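Local coordinates for XisI protein-like (Anabaena variabilis, PDB 2NLV), which is a XisI-like protein, of a family whose namesake acts with XisF and XisH in site-specific recombination of cyanobacterial nitrogen-fixation genes, at the interface of chains A and B. Sequence-based numbering; all coordinates share one arbitrary frame. Chains: chain A/B, XisI protein-like.

Contact 1: the interface of chains A and B. Residues chain A 98-102, 104; chain B 49, 52.
Chain A approaches with an extended stretch, A:Gln99 and A:Ala100, which turns at A:Pro101 into the 3-10 helix 101-106, while chain B offers B:Trp49 from the short strand 49-50. B:Trp49 holds CG beside its backbone N and anti to its carbonyl carbon (chi1 -69°), and a chi2 of 82° sets the indole with one face against the chain A backbone. Two carbons rest on that face as CH-pi contacts, each over one ring of the bicycle and so to either side of the indole centre. A:Ala100 CA lies 3.7 Å from the centroid of the six-membered ring of B:Trp49. A:Pro101 CD lies 3.6 Å from the centroid of the five-membered ring of B:Trp49. Alanine suits the first place because its small side chain lets the main chain come down on the ring, and proline the second because its CD, next to the ring nitrogen, is a somewhat polarised CH donor. A:Arg104, extended from CG to NE, brings its guanidinium into contact with the indole tip to tip, the planes 62° apart. Its NH2 is spent within its own chain, A:Arg104 NH2 donating to the carbonyl A:Gln99 O at 3.0 Å, nearly along the C=O axis, which ties the helix back to the segment under the indole. A:Pro101 CA sits over the centre of the guanidinium. Farther out, A:Tyr102, its CG in the crowded position between N and the carbonyl carbon, meets B:Leu52 obliquely, with A:Tyr102 CE2 3.9 Å from B:Leu52 CD2. No polar bond crosses this patch: an aromatic face docked on a proline turn probably steadies the C-terminal part of each subunit in the crystal's two-chain assembly, which may be the biological dimer.

Contact 2: the interface of chains A and B. Residues chain A 32-36, 41, 43, 45, 56, 61; chain B 34, 36, 41, 43, 45, 56, 61.
At the centre A:Ile34 and B:Ile34 cross at about a right angle, A:Ile34 CG2 lying 3.6 Å from B:Ile34 CG2. Both place CG2 anti to the backbone N, so one methyl branch meets its twin while the CG1 arm runs past the partner's histidine, B:His41 or A:His41. This beta-branched residue suits a strand and fills the middle from two directions. Next to it A:Gln43 and B:Gln43, extended beyond CG, meet tip to tip with their amide planes steeply inclined; A:Gln43 NE2 reaches B:Gln43 OE1 at 3.2 Å, a weak hydrogen bond. The two amides are turned differently (chi3 -178° in A, 120° in B), so the symmetry breaks locally. On one flank the amide of A:Gln32 stacks obliquely over the B:His41 imidazole, planes 20° apart, and its carbonyl tip points at the edge of B:His61. At the rim B:Asp36, its CG anti to the backbone N, accepts a nearly straight bond from the amide A:Leu35 N to B:Asp36 OD2 at 2.8 Å, the donor coming from above the carboxylate plane. The outer edge carries a matched pair: A:Tyr56 OH meets B:His61 ND1 at 2.7 Å, and A:His61 ND1 meets B:Tyr56 OH at 2.7 Å, with no direction settled. Each hydroxyl lies in its partner's imidazole plane, the rings standing edge-to-face. Within each chain a selenomethionine methyl, A:Met45 CE or B:Met45 CE, backs the tyrosine, and A:Gln43 CG or B:Gln43 CG lies on a face of the histidine, which probably helps to hold both rings in place. Tyrosine and histidine suit this edge by joining flat packing surfaces to directional polar groups. The patch joins the chains' strands about the two-fold axis; if the dimer is biological, it probably sets their register.

Contact 1: the interface of chains A and B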
ATOM      1  N   LEU A  98      -2.137  11.906   8.455  1.00  8.44           N
ATOM      2  CA  LEU A  98      -1.487  11.350   9.609  1.00  8.09           C
ATOM      3  C   LEU A  98      -1.644  12.188  10.894  1.00  8.65           C
ATOM      4  O   LEU A  98      -1.125  11.768  11.942  1.00  9.97           O
ATOM      5  CB  LEU A  98      -0.019  11.014   9.289  1.00  8.30           C
ATOM      6  CG  LEU A  98       0.968  12.154   9.170  1.00 11.76           C
ATOM      7  CD1 LEU A  98       2.297  11.528   8.644  1.00 11.03           C
ATOM      8  CD2 LEU A  98       0.582  13.436   8.403  1.00 15.62           C
ATOM      9  N   GLN A  99      -2.315  13.348  10.826  0.50  8.34           N
ATOM     10  CA  GLN A  99      -2.752  14.144  11.979  0.50  7.74           C
ATOM     11  C   GLN A  99      -4.246  13.913  12.170  0.50  7.62           C
ATOM     12  O   GLN A  99      -4.976  13.588  11.232  0.50  6.92           O
ATOM     13  CB  GLN A  99      -2.493  15.618  11.725  0.50  9.74           C
ATOM     14  CG  GLN A  99      -1.027  16.073  11.859  0.50  9.22           C
ATOM     15  CD  GLN A  99      -0.344  15.656  13.158  0.50 12.34           C
ATOM     16  OE1 GLN A  99      -0.957  15.568  14.231  0.50 14.15           O
ATOM     17  NE2 GLN A  99       0.959  15.422  13.063  0.50 16.98           N
ATOM     18  N   ALA A 100      -4.719  14.078  13.411  1.00  7.67           N
ATOM     19  CA  ALA A 100      -6.113  13.865  13.686  1.00  9.04           C
ATOM     20  C   ALA A 100      -6.988  14.882  12.966  1.00  7.75           C
ATOM     21  O   ALA A 100      -6.574  16.039  12.862  1.00  7.68           O
ATOM     22  CB  ALA A 100      -6.354  13.896  15.220  1.00 11.35           C
ATOM     23  N   PRO A 101      -8.190  14.489  12.559  1.00  8.81           N
ATOM     24  CA  PRO A 101      -9.036  15.411  11.814  1.00  8.22           C
ATOM     25  C   PRO A 101      -9.266  16.755  12.440  1.00  8.65           C
ATOM     26  O   PRO A 101      -9.196  17.749  11.749  1.00  7.98           O
ATOM     27  CB  PRO A 101     -10.343  14.626  11.654  1.00 10.63           C
ATOM     28  CG  PRO A 101      -9.829  13.194  11.575  1.00 12.45           C
ATOM     29  CD  PRO A 101      -8.735  13.111  12.569  1.00 10.60           C
ATOM     30  N   TYR A 102      -9.487  16.814  13.737  1.00  7.47           N
ATOM     31  CA  TYR A 102      -9.819  18.080  14.392  1.00  7.42           C
ATOM     32  C   TYR A 102      -8.702  19.101  14.276  1.00  7.48           C
ATOM     33  O   TYR A 102      -8.954  20.323  14.313  1.00  9.68           O
ATOM     34  CB  TYR A 102     -10.117  17.877  15.888  1.00  7.15           C
ATOM     35  CG  TYR A 102      -8.860  17.775  16.730  1.00  7.90           C
ATOM     36  CD1 TYR A 102      -8.256  18.900  17.265  1.00  9.75           C
ATOM     37  CD2 TYR A 102      -8.241  16.558  16.934  1.00  8.98           C
ATOM     38  CE1 TYR A 102      -7.068  18.808  18.001  1.00  8.84           C
ATOM     39  CE2 TYR A 102      -7.035  16.484  17.639  1.00 10.63           C
ATOM     40  CZ  TYR A 102      -6.458  17.611  18.136  1.00 10.65           C
ATOM     41  OH  TYR A 102      -5.245  17.563  18.803  1.00 12.70           O
ATOM     42  N   ARG A 104      -6.528  19.519  11.615  1.00  6.94           N
ATOM     43  CA  ARG A 104      -6.046  19.831  10.270  1.00  7.83           C
ATOM     44  C   ARG A 104      -6.262  21.259   9.860  1.00  7.61           C
ATOM     45  O   ARG A 104      -5.374  21.876   9.205  1.00  8.54           O
ATOM     46  CB  ARG A 104      -6.626  18.871   9.215  1.00  7.86           C
ATOM     47  CG  ARG A 104      -6.120  17.451   9.427  1.00  7.70           C
ATOM     48  CD  ARG A 104      -6.783  16.531   8.510  1.00  9.30           C
ATOM     49  NE  ARG A 104      -6.476  15.159   8.872  1.00  7.97           N
ATOM     50  CZ  ARG A 104      -7.265  14.149   8.634  1.00  7.99           C
ATOM     51  NH1 ARG A 104      -8.410  14.279   7.987  1.00  9.04           N
ATOM     52  NH2 ARG A 104      -6.940  12.976   9.098  1.00 10.77           N
TER
ATOM     53  N   TRP B  49      -9.204   7.299  11.241  1.00  6.58           N
ATOM     54  CA  TRP B  49      -9.134   7.599  12.664  1.00  6.34           C
ATOM     55  C   TRP B  49     -10.319   7.032  13.385  1.00  8.46           C
ATOM     56  O   TRP B  49     -11.396   6.957  12.821  1.00  8.42           O
ATOM     57  CB  TRP B  49      -9.086   9.123  12.894  1.00  7.47           C
ATOM     58  CG  TRP B  49      -7.804   9.698  12.428  1.00  7.36           C
ATOM     59  CD1 TRP B  49      -7.463  10.054  11.143  1.00  6.98           C
ATOM     60  CD2 TRP B  49      -6.656   9.906  13.226  1.00  6.85           C
ATOM     61  NE1 TRP B  49      -6.180  10.468  11.132  1.00  7.37           N
ATOM     62  CE2 TRP B  49      -5.642  10.383  12.383  1.00  6.88           C
ATOM     63  CE3 TRP B  49      -6.376   9.771  14.584  1.00  7.36           C
ATOM     64  CZ2 TRP B  49      -4.382  10.730  12.858  1.00  8.22           C
ATOM     65  CZ3 TRP B  49      -5.097  10.099  15.036  1.00 10.21           C
ATOM     66  CH2 TRP B  49      -4.139  10.585  14.186  1.00 10.21           C
ATOM     67  N   LEU B  52      -8.900   9.548  18.779  1.00  7.35           N
ATOM     68  CA  LEU B  52      -7.500   9.971  18.667  1.00  8.84           C
ATOM     69  C   LEU B  52      -6.619   8.819  18.257  1.00  6.38           C
ATOM     70  O   LEU B  52      -5.386   8.939  18.310  1.00  9.23           O
ATOM     71  CB  LEU B  52      -6.997  10.571  19.983  1.00  9.64           C
ATOM     72  CG  LEU B  52      -7.690  11.879  20.346  1.00  9.63           C
ATOM     73  CD1 LEU B  52      -7.414  12.239  21.828  1.00 11.23           C
ATOM     74  CD2 LEU B  52      -7.244  13.042  19.426  1.00 12.45           C
TER

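Contact 2: the interface of chains A and B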
ATOM      1  N   GLN A  32       9.388  -1.777  -2.236  1.00  7.40           N
ATOM      2  CA  GLN A  32       8.226  -1.770  -3.079  1.00  8.19           C
ATOM      3  C   GLN A  32       7.736  -0.365  -3.323  1.00  8.62           C
ATOM      4  O   GLN A  32       7.435   0.373  -2.378  1.00 10.29           O
ATOM      5  CB  GLN A  32       7.086  -2.598  -2.494  1.00  8.58           C
ATOM      6  CG  GLN A  32       7.443  -4.059  -2.241  1.00  9.82           C
ATOM      7  CD  GLN A  32       6.226  -4.932  -2.050  1.00 10.83           C
ATOM      8  OE1 GLN A  32       5.094  -4.452  -1.987  1.00 11.02           O
ATOM      9  NE2 GLN A  32       6.465  -6.260  -1.994  1.00 11.12           N
ATOM     10  N   LEU A  33       7.631  -0.002  -4.587  1.00  7.87           N
ATOM     11  CA  LEU A  33       6.975   1.210  -4.987  1.00  9.08           C
ATOM     12  C   LEU A  33       5.604   0.814  -5.507  1.00  9.33           C
ATOM     13  O   LEU A  33       5.490   0.058  -6.484  1.00  9.95           O
ATOM     14  CB  LEU A  33       7.779   1.905  -6.077  1.00 12.67           C
ATOM     15  CG  LEU A  33       8.869   2.800  -5.570  1.00 13.95           C
ATOM     16  CD1 LEU A  33       9.619   3.318  -6.804  1.00 15.95           C
ATOM     17  CD2 LEU A  33       8.333   4.007  -4.807  1.00 16.44           C
ATOM     18  N   ILE A  34       4.585   1.208  -4.787  1.00  8.37           N
ATOM     19  CA  ILE A  34       3.214   0.804  -5.031  1.00  8.72           C
ATOM     20  C   ILE A  34       2.491   2.039  -5.540  1.00  8.93           C
ATOM     21  O   ILE A  34       2.097   2.911  -4.736  1.00  8.75           O
ATOM     22  CB  ILE A  34       2.532   0.232  -3.775  1.00  9.29           C
ATOM     23  CG1 ILE A  34       3.344  -0.931  -3.196  1.00  8.63           C
ATOM     24  CG2 ILE A  34       1.110  -0.213  -4.107  1.00 11.29           C
ATOM     25  CD1 ILE A  34       2.815  -1.598  -2.027  1.00 11.39           C
ATOM     26  N   LEU A  35       2.312   2.112  -6.840  1.00  8.22           N
ATOM     27  CA  LEU A  35       1.785   3.293  -7.467  1.00  8.04           C
ATOM     28  C   LEU A  35       0.531   2.918  -8.228  1.00  9.03           C
ATOM     29  O   LEU A  35       0.590   2.289  -9.290  1.00  9.74           O
ATOM     30  CB  LEU A  35       2.821   3.980  -8.390  1.00 10.06           C
ATOM     31  CG  LEU A  35       4.257   4.143  -7.823  1.00 11.78           C
ATOM     32  CD1 LEU A  35       5.256   4.582  -8.843  1.00 14.64           C
ATOM     33  CD2 LEU A  35       4.247   5.071  -6.581  1.00 12.50           C
ATOM     34  N   ASP A  36      -0.623   3.256  -7.679  1.00  7.67           N
ATOM     35  CA  ASP A  36      -1.924   3.112  -8.353  1.00  8.17           C
ATOM     36  C   ASP A  36      -2.411   4.463  -8.834  1.00  8.68           C
ATOM     37  O   ASP A  36      -2.894   5.265  -8.066  1.00  8.12           O
ATOM     38  CB  ASP A  36      -2.863   2.433  -7.388  1.00  8.29           C
ATOM     39  CG  ASP A  36      -4.237   2.275  -7.936  1.00 10.13           C
ATOM     40  OD1 ASP A  36      -4.569   2.806  -9.039  1.00 10.12           O
ATOM     41  OD2 ASP A  36      -4.967   1.521  -7.280  1.00 13.29           O
ATOM     42  N   HIS A  41      -3.367   6.100  -5.179  1.00  6.35           N
ATOM     43  CA  HIS A  41      -2.737   5.645  -3.966  1.00  6.70           C
ATOM     44  C   HIS A  41      -1.294   5.333  -4.261  1.00  6.66           C
ATOM     45  O   HIS A  41      -1.000   4.552  -5.167  1.00  7.82           O
ATOM     46  CB  HIS A  41      -3.444   4.381  -3.410  1.00  7.56           C
ATOM     47  CG  HIS A  41      -4.919   4.516  -3.205  1.00  7.78           C
ATOM     48  ND1 HIS A  41      -5.484   5.425  -2.342  1.00  8.88           N
ATOM     49  CD2 HIS A  41      -5.952   3.809  -3.733  1.00  7.50           C
ATOM     50  CE1 HIS A  41      -6.802   5.253  -2.344  1.00  9.02           C
ATOM     51  NE2 HIS A  41      -7.112   4.272  -3.171  1.00  9.59           N
ATOM     52  N   GLN A  43       2.557   4.395  -2.431  0.50  7.22           N
ATOM     53  CA  GLN A  43       3.302   3.968  -1.251  0.50  8.14           C
ATOM     54  C   GLN A  43       4.750   3.605  -1.575  0.50  6.76           C
ATOM     55  O   GLN A  43       5.056   3.122  -2.666  0.50  7.96           O
ATOM     56  CB  GLN A  43       2.668   2.717  -0.587  0.50 10.82           C
ATOM     57  CG  GLN A  43       1.225   2.860  -0.163  0.50  9.80           C
ATOM     58  CD  GLN A  43       0.697   1.649   0.625  0.50  7.76           C
ATOM     59  OE1 GLN A  43      -0.486   1.620   1.004  0.50 11.77           O
ATOM     60  NE2 GLN A  43       1.562   0.674   0.900  0.50  6.92           N
HETATM   61  N   MSE A  45       7.024   0.938   0.448  1.00  8.62           N
HETATM   62  CA  MSE A  45       7.110  -0.086   1.518  1.00  8.66           C
HETATM   63  C   MSE A  45       8.403  -0.856   1.536  1.00  9.60           C
HETATM   64  O   MSE A  45       9.126  -0.972   0.514  1.00 12.62           O
HETATM   65  CB  MSE A  45       6.003  -1.142   1.424  1.00 10.34           C
HETATM   66  CG  MSE A  45       4.586  -0.644   1.589  1.00  8.92           C
HETATM   67 SE   MSE A  45       3.430  -2.125   1.936  0.75 14.38          SE
HETATM   68  CE  MSE A  45       4.067  -2.519   3.726  1.00 13.89           C
ATOM     69  N   TYR A  56       7.626  -5.582   7.350  1.00  6.73           N
ATOM     70  CA  TYR A  56       6.461  -5.220   6.568  1.00  7.06           C
ATOM     71  C   TYR A  56       6.032  -3.842   7.023  1.00  7.34           C
ATOM     72  O   TYR A  56       5.298  -3.688   8.008  1.00  8.41           O
ATOM     73  CB  TYR A  56       5.312  -6.287   6.735  1.00  8.11           C
ATOM     74  CG  TYR A  56       4.172  -6.012   5.819  1.00  8.12           C
ATOM     75  CD1 TYR A  56       4.193  -6.409   4.488  1.00  8.08           C
ATOM     76  CD2 TYR A  56       3.038  -5.361   6.273  1.00  8.09           C
ATOM     77  CE1 TYR A  56       3.197  -6.046   3.638  1.00  8.00           C
ATOM     78  CE2 TYR A  56       2.029  -5.003   5.388  1.00  7.77           C
ATOM     79  CZ  TYR A  56       2.112  -5.330   4.093  1.00  8.69           C
ATOM     80  OH  TYR A  56       1.128  -4.924   3.226  1.00  8.97           O
ATOM     81  N   HIS A  61       3.307   7.143   2.541  1.00  7.34           N
ATOM     82  CA  HIS A  61       2.090   6.901   1.750  1.00  7.03           C
ATOM     83  C   HIS A  61       1.453   8.253   1.442  1.00  7.83           C
ATOM     84  O   HIS A  61       1.195   9.046   2.354  1.00  6.93           O
ATOM     85  CB  HIS A  61       1.159   6.035   2.577  1.00  6.23           C
ATOM     86  CG  HIS A  61      -0.172   5.699   1.972  1.00  7.50           C
ATOM     87  ND1 HIS A  61      -0.898   4.636   2.441  1.00  9.18           N
ATOM     88  CD2 HIS A  61      -0.933   6.259   0.989  1.00 11.64           C
ATOM     89  CE1 HIS A  61      -2.038   4.530   1.772  1.00 11.98           C
ATOM     90  NE2 HIS A  61      -2.101   5.512   0.896  1.00  9.46           N
TER
ATOM     91  N   ILE B  34      -5.933  -0.879  -3.655  1.00  8.80           N
ATOM     92  CA  ILE B  34      -4.711  -0.376  -4.291  1.00  8.93           C
ATOM     93  C   ILE B  34      -4.278  -1.461  -5.255  1.00  9.48           C
ATOM     94  O   ILE B  34      -3.913  -2.571  -4.878  1.00 10.55           O
ATOM     95  CB  ILE B  34      -3.642  -0.078  -3.244  1.00  9.96           C
ATOM     96  CG1 ILE B  34      -4.159   0.891  -2.154  1.00  9.61           C
ATOM     97  CG2 ILE B  34      -2.401   0.483  -3.953  1.00 10.79           C
ATOM     98  CD1 ILE B  34      -3.132   1.322  -1.124  1.00 12.17           C
ATOM     99  N   ASP B  36      -1.654  -1.898  -8.283  1.00  9.57           N
ATOM    100  CA  ASP B  36      -0.532  -1.456  -9.114  1.00  8.32           C
ATOM    101  C   ASP B  36      -0.233  -2.601 -10.066  1.00  9.44           C
ATOM    102  O   ASP B  36       0.365  -3.604  -9.704  1.00  9.60           O
ATOM    103  CB  ASP B  36       0.677  -1.126  -8.217  1.00  8.92           C
ATOM    104  CG  ASP B  36       1.912  -0.762  -8.997  1.00  9.96           C
ATOM    105  OD1 ASP B  36       1.991  -1.021 -10.226  1.00 10.63           O
ATOM    106  OD2 ASP B  36       2.809  -0.185  -8.377  1.00 10.00           O
ATOM    107  N   HIS B  41       1.576  -5.116  -7.334  1.00  8.17           N
ATOM    108  CA  HIS B  41       1.341  -5.007  -5.880  1.00  8.32           C
ATOM    109  C   HIS B  41      -0.127  -4.653  -5.707  1.00  8.79           C
ATOM    110  O   HIS B  41      -0.627  -3.717  -6.335  1.00  9.44           O
ATOM    111  CB  HIS B  41       2.190  -3.898  -5.276  1.00  9.28           C
ATOM    112  CG  HIS B  41       3.649  -4.021  -5.545  1.00  9.25           C
ATOM    113  ND1 HIS B  41       4.376  -5.121  -5.170  1.00 10.07           N
ATOM    114  CD2 HIS B  41       4.537  -3.143  -6.086  1.00 10.02           C
ATOM    115  CE1 HIS B  41       5.661  -4.909  -5.462  1.00 11.31           C
ATOM    116  NE2 HIS B  41       5.770  -3.715  -6.005  1.00 10.82           N
ATOM    117  N   GLN B  43      -3.374  -4.368  -2.772  1.00  8.18           N
ATOM    118  CA  GLN B  43      -3.650  -4.231  -1.353  1.00  8.28           C
ATOM    119  C   GLN B  43      -5.091  -3.812  -1.075  1.00  7.20           C
ATOM    120  O   GLN B  43      -5.729  -3.117  -1.878  1.00  8.28           O
ATOM    121  CB  GLN B  43      -2.763  -3.156  -0.733  1.00  8.92           C
ATOM    122  CG  GLN B  43      -1.278  -3.416  -0.766  1.00  8.96           C
ATOM    123  CD  GLN B  43      -0.527  -2.229  -0.355  1.00 10.82           C
ATOM    124  OE1 GLN B  43       0.249  -2.257   0.652  1.00 15.49           O
ATOM    125  NE2 GLN B  43      -0.673  -1.161  -1.091  1.00 11.79           N
HETATM  126  N   MSE B  45      -6.676  -1.819   2.215  0.50  8.28           N
HETATM  127  CA  MSE B  45      -6.238  -1.161   3.425  0.50  8.58           C
HETATM  128  C   MSE B  45      -7.408  -0.492   4.157  0.50  7.48           C
HETATM  129  O   MSE B  45      -8.519  -0.345   3.599  0.50  7.49           O
HETATM  130  CB  MSE B  45      -5.139  -0.127   3.091  0.50 12.56           C
HETATM  131  CG  MSE B  45      -3.840  -0.732   2.457  0.50  7.99           C
HETATM  132 SE   MSE B  45      -2.408   0.542   2.507  0.37 14.64          SE
HETATM  133  CE  MSE B  45      -2.277   0.643   4.431  0.50 10.12           C
ATOM    134  N   TYR B  56      -4.299   2.688  10.533  1.00  7.63           N
ATOM    135  CA  TYR B  56      -3.475   2.630   9.346  1.00  8.97           C
ATOM    136  C   TYR B  56      -3.001   1.197   9.231  1.00  9.96           C
ATOM    137  O   TYR B  56      -2.068   0.775   9.912  1.00  9.43           O
ATOM    138  CB  TYR B  56      -2.296   3.619   9.372  1.00  9.52           C
ATOM    139  CG  TYR B  56      -1.553   3.605   8.088  1.00  8.91           C
ATOM    140  CD1 TYR B  56      -1.987   4.365   7.019  1.00 11.06           C
ATOM    141  CD2 TYR B  56      -0.467   2.767   7.901  1.00 14.52           C
ATOM    142  CE1 TYR B  56      -1.362   4.297   5.808  1.00 11.01           C
ATOM    143  CE2 TYR B  56       0.185   2.696   6.668  1.00 14.00           C
ATOM    144  CZ  TYR B  56      -0.318   3.428   5.624  1.00 10.55           C
ATOM    145  OH  TYR B  56       0.327   3.253   4.392  1.00 12.19           O
ATOM    146  N   HIS B  61      -2.455  -8.124   1.447  1.00  6.33           N
ATOM    147  CA  HIS B  61      -1.533  -7.710   0.413  1.00  6.65           C
ATOM    148  C   HIS B  61      -1.133  -8.909  -0.417  1.00  7.54           C
ATOM    149  O   HIS B  61      -0.647  -9.900   0.167  1.00  7.92           O
ATOM    150  CB  HIS B  61      -0.307  -7.100   1.101  1.00  8.60           C
ATOM    151  CG  HIS B  61       0.769  -6.523   0.197  1.00  8.11           C
ATOM    152  ND1 HIS B  61       1.559  -5.485   0.631  1.00  9.81           N
ATOM    153  CD2 HIS B  61       1.261  -6.878  -1.031  1.00 11.36           C
ATOM    154  CE1 HIS B  61       2.462  -5.199  -0.302  1.00  8.82           C
ATOM    155  NE2 HIS B  61       2.317  -6.027  -1.318  1.00  9.27           N
TER

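The C-alpha centres of contact 1 and contact 2 lie about 21 Å apart, and no residue belongs to both. Contact 2 draws on strands 29-36, 41-47, 53-58 and 60-65 of the two chains; contact 1 joins strand 49-50 and the residue B:Leu52 beyond it to the segment leading into the 3-10 helix 101-106 and to the helix itself. Strands 41-47 and 53-58 of contact 2 flank the stretch bearing B:Trp49, so the two are connected through the chain. Since contact 1 recurs with the chains exchanged, a central sheet contact with two outlying tryptophan docks would resist rocking of the subunits, if this dimer is the biological one.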